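Local coordinates for LIP (Serratia marcescens, PDB 4A1R), which is a membrane-bound lipoprotein component of the type VI secretion system, with a beta-sandwich fold of the TssJ family, at residues Gln19-Ala23 against Glu97-Leu101; Phe49-Gln53 against Val94-Tyr98. One frame throughout, in Å; residues are numbered along the deposited sequence.

Interaction 1 (Gln19-Ala23 against Glu97-Leu101); sequences QVNAA and EYQNL
Neither segment is helix or strand: two irregular loop segments lie against each other, with CA of Asn-21 5.7 Å from CA of Tyr-98 and CA of Ala-23 6.4 Å from CA of Asn-100. Val-20, phi/psi -64/139, sets CG2 3.7 Å from CE1 of the Tyr-98 ring, whose chi1 is near -72° (m). Asn-21 follows in the left-handed region (63/47), and with chi1 t its amide end reaches across: OD1 accepts a hydrogen bond from Gln-99 N at 2.9 Å, nearly straight at 173°. Asn-21 OD1 also accepts a hydrogen bond from a water at 2.8 Å, and that water's oxygen in turn accepts from Asn-100 N at 3.2 Å, so one side-chain oxygen serves two consecutive amides, one directly and one through solvent. This is loop-to-loop packing at one end of a beta-sandwich: segment 19-23 lies in the loop from strand 9-16 to strand 31-38, the other segment in the loop from strand 91-96 to strand 107-111. Asn-21 ND2 binds Ala-29 O and Tyr-98 OH binds Gly-138 O, tying the pair to neighbouring backbone. At Ala-23 (-60/164) CB meets Asn-100 OD1 at 3.2 Å and Gln-99 OE1 at 4.1 Å.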
# COMPACT_ATOMS: atom_id res chain seq x y z
N GLN A 19 15.30 -5.85 11.12
CA GLN A 19 15.00 -7.25 11.39
C GLN A 19 13.80 -7.78 10.64
O GLN A 19 13.30 -8.86 10.97
CB GLN A 19 14.77 -7.50 12.89
CG GLN A 19 15.96 -7.22 13.80
CD GLN A 19 17.27 -7.81 13.29
OE1 GLN A 19 17.34 -8.98 12.89
NE2 GLN A 19 18.31 -7.00 13.31
N VAL A 20 13.31 -7.02 9.66
CA VAL A 20 12.07 -7.40 8.99
C VAL A 20 12.33 -8.73 8.27
O VAL A 20 13.42 -8.97 7.70
CB VAL A 20 11.58 -6.30 8.00
CG1 VAL A 20 12.36 -6.36 6.70
CG2 VAL A 20 10.07 -6.40 7.75
N ASN A 21 11.33 -9.60 8.35
CA ASN A 21 11.23 -10.72 7.44
C ASN A 21 12.38 -11.69 7.56
O ASN A 21 12.97 -12.10 6.56
CB ASN A 21 11.16 -10.20 6.01
CG ASN A 21 10.74 -11.27 5.03
OD1 ASN A 21 9.87 -12.09 5.34
ND2 ASN A 21 11.30 -11.22 3.83
N ALA A 22 12.70 -12.04 8.80
CA ALA A 22 13.70 -13.03 9.11
C ALA A 22 12.95 -14.18 9.75
O ALA A 22 12.35 -14.04 10.82
CB ALA A 22 14.74 -12.47 10.06
N ALA A 23 12.94 -15.31 9.04
CA ALA A 23 12.43 -16.56 9.57
C ALA A 23 13.23 -16.98 10.83
O ALA A 23 14.31 -16.44 11.11
CB ALA A 23 12.53 -17.63 8.49
N GLU A 97 4.87 -9.31 1.27
CA GLU A 97 4.91 -10.80 1.16
C GLU A 97 5.96 -11.38 2.14
O GLU A 97 7.05 -11.84 1.74
CB GLU A 97 5.17 -11.22 -0.29
CG GLU A 97 4.13 -10.65 -1.28
CD GLU A 97 4.14 -11.29 -2.68
OE1 GLU A 97 5.04 -12.10 -2.97
OE2 GLU A 97 3.23 -10.97 -3.48
N TYR A 98 5.67 -11.28 3.43
CA TYR A 98 6.52 -11.89 4.46
C TYR A 98 6.68 -13.40 4.20
O TYR A 98 5.71 -14.06 3.84
CB TYR A 98 5.88 -11.74 5.85
CG TYR A 98 5.91 -10.31 6.39
CD1 TYR A 98 7.00 -9.84 7.11
CD2 TYR A 98 4.84 -9.45 6.16
CE1 TYR A 98 7.02 -8.55 7.62
CE2 TYR A 98 4.86 -8.15 6.64
CZ TYR A 98 5.96 -7.71 7.37
OH TYR A 98 5.98 -6.41 7.86
N GLN A 99 7.87 -13.93 4.47
CA GLN A 99 8.08 -15.41 4.37
C GLN A 99 7.33 -16.23 5.42
O GLN A 99 7.04 -17.43 5.22
CB GLN A 99 9.55 -15.77 4.47
CG GLN A 99 10.51 -15.09 3.51
CD GLN A 99 11.93 -15.59 3.75
OE1 GLN A 99 12.15 -16.42 4.64
NE2 GLN A 99 12.87 -15.12 2.96
N ASN A 100 7.03 -15.61 6.55
CA ASN A 100 6.29 -16.26 7.62
C ASN A 100 5.06 -15.45 7.90
O ASN A 100 5.09 -14.56 8.73
CB ASN A 100 7.14 -16.34 8.89
CG ASN A 100 8.10 -17.50 8.86
OD1 ASN A 100 9.31 -17.32 8.68
ND2 ASN A 100 7.57 -18.70 9.00
N LEU A 101 3.99 -15.78 7.20
CA LEU A 101 2.79 -14.97 7.18
C LEU A 101 2.02 -14.93 8.51
O LEU A 101 1.35 -13.93 8.83
CB LEU A 101 1.84 -15.55 6.14
CG LEU A 101 1.91 -15.11 4.69
CD1 LEU A 101 0.71 -15.76 4.06
CD2 LEU A 101 1.87 -13.59 4.52
O HOH W 1 8.71 -13.16 7.67

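Interaction 2 (Phe49-Gln53 against Val94-Tyr98)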
# COMPACT_ATOMS: atom_id res chain seq x y z
N PHE A 49 -4.30 -14.82 0.98
CA PHE A 49 -2.97 -14.45 0.50
C PHE A 49 -2.65 -15.01 -0.87
O PHE A 49 -2.21 -14.26 -1.75
CB PHE A 49 -1.89 -14.88 1.48
CG PHE A 49 -0.51 -14.41 1.09
CD1 PHE A 49 -0.08 -13.10 1.39
CD2 PHE A 49 0.37 -15.26 0.41
CE1 PHE A 49 1.20 -12.67 1.04
CE2 PHE A 49 1.65 -14.84 0.06
CZ PHE A 49 2.07 -13.54 0.38
N PHE A 50 -2.87 -16.32 -1.06
CA PHE A 50 -2.50 -16.93 -2.35
C PHE A 50 -3.19 -16.30 -3.55
O PHE A 50 -2.52 -15.99 -4.56
CB PHE A 50 -2.77 -18.43 -2.37
CG PHE A 50 -2.32 -19.08 -3.66
CD1 PHE A 50 -0.98 -19.39 -3.87
CD2 PHE A 50 -3.22 -19.32 -4.68
CE1 PHE A 50 -0.55 -19.97 -5.05
CE2 PHE A 50 -2.80 -19.90 -5.88
CZ PHE A 50 -1.47 -20.22 -6.06
N SER A 51 -4.50 -16.11 -3.45
CA SER A 51 -5.33 -15.50 -4.50
C SER A 51 -4.80 -14.15 -4.96
O SER A 51 -4.64 -13.91 -6.14
CB SER A 51 -6.76 -15.33 -4.02
OG SER A 51 -7.35 -16.59 -3.83
N LEU A 52 -4.55 -13.27 -3.99
CA LEU A 52 -3.97 -11.97 -4.26
C LEU A 52 -2.59 -12.07 -4.89
O LEU A 52 -2.29 -11.34 -5.84
CB LEU A 52 -3.88 -11.17 -2.94
CG LEU A 52 -5.16 -10.59 -2.35
CD1 LEU A 52 -4.88 -9.92 -1.00
CD2 LEU A 52 -5.80 -9.59 -3.32
N GLN A 53 -1.75 -12.97 -4.36
CA GLN A 53 -0.39 -13.11 -4.88
C GLN A 53 -0.37 -13.66 -6.31
O GLN A 53 0.37 -13.16 -7.16
CB GLN A 53 0.42 -14.04 -3.99
CG GLN A 53 1.88 -14.20 -4.42
CD GLN A 53 2.57 -15.27 -3.60
OE1 GLN A 53 2.15 -16.43 -3.60
NE2 GLN A 53 3.65 -14.91 -2.93
N VAL A 94 -2.07 -2.22 0.40
CA VAL A 94 -0.63 -2.49 0.43
C VAL A 94 -0.50 -3.92 0.95
O VAL A 94 -1.17 -4.28 1.94
CB VAL A 94 0.18 -1.50 1.31
CG1 VAL A 94 1.68 -1.73 1.15
CG2 VAL A 94 -0.16 -0.06 0.98
N ILE A 95 0.32 -4.73 0.27
CA ILE A 95 0.58 -6.13 0.61
C ILE A 95 2.10 -6.27 0.83
O ILE A 95 2.89 -5.74 0.04
CB ILE A 95 0.15 -7.11 -0.54
CG1 ILE A 95 -1.34 -7.02 -0.81
CG2 ILE A 95 0.54 -8.57 -0.23
CD1 ILE A 95 -1.83 -7.76 -2.04
N ALA A 96 2.52 -6.96 1.88
CA ALA A 96 3.95 -7.20 2.13
C ALA A 96 4.08 -8.73 2.17
O ALA A 96 3.45 -9.36 3.00
CB ALA A 96 4.37 -6.66 3.48
N GLU A 97 4.87 -9.31 1.27
CA GLU A 97 4.91 -10.80 1.16
C GLU A 97 5.96 -11.38 2.14
O GLU A 97 7.05 -11.84 1.74
CB GLU A 97 5.17 -11.22 -0.29
CG GLU A 97 4.13 -10.65 -1.28
CD GLU A 97 4.14 -11.29 -2.68
OE1 GLU A 97 5.04 -12.10 -2.97
OE2 GLU A 97 3.23 -10.97 -3.48
N TYR A 98 5.67 -11.28 3.43
CA TYR A 98 6.52 -11.89 4.46
C TYR A 98 6.68 -13.40 4.20
O TYR A 98 5.71 -14.06 3.84
CB TYR A 98 5.88 -11.74 5.85
CG TYR A 98 5.91 -10.31 6.39
CD1 TYR A 98 7.00 -9.84 7.11
CD2 TYR A 98 4.84 -9.45 6.16
CE1 TYR A 98 7.02 -8.55 7.62
CE2 TYR A 98 4.86 -8.15 6.64
CZ TYR A 98 5.96 -7.71 7.37
OH TYR A 98 5.98 -6.41 7.86
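Helix 49-53 passes over strand 94-96 at 109°, the axes 10.9 Å apart at their closest, as a helix laid across the outer face of one sheet of the sandwich. Apolar contacts do most of the packing. Leu-52 CD1 sits 3.9 Å from Ile-95 CD1, and Phe-49 CE1 is 4.3 Å from Ile-95 CG2, so Ile-95 meets two side chains one helical turn apart. The Phe-49 ring also reaches the aliphatic part of Glu-97, CZ to CG 3.9 Å, and stacks edge-to-face with Trp-106. The polar part is one hydrogen bond, Gln-53 NE2 to Glu-97 OE1, 3.1 Å at 168°. Glu-97 is the centre of an inverse gamma turn; its CB points toward the helix, and with chi2 t the carboxylate extends to Gln-53. Glu-97 thus sets its CB and CG methylenes against the phenyl ring and lends its carboxylate to the amide, so the contact grades from buried hydrocarbon at Leu-52 and Ile-95 to a polar, solvent-facing edge at Gln-53.

Both contacts draw on the chain around Glu-97 and Tyr-98, and the two residues divide between them: Glu-97 works in interaction 2, Tyr-98 in interaction 1. The CA-to-CB bond of Glu-97 points toward helix 49-53 and away from 19-23; that of Tyr-98 is sideways to both, and its ring ends nearer 19-23. The centre of interaction 2 lies about 11 Å from the centre of the chain, that of interaction 1 about 17 Å. Interaction 2 joins helix to sheet, mainly apolar; interaction 1 joins two loops chiefly through an asparagine oxygen and a water, with one apolar touch of Val-20 on Tyr-98. The contact centres are about 12 Å apart, and Leu-101 CD1 packs 3.5 Å from Phe-49 CG.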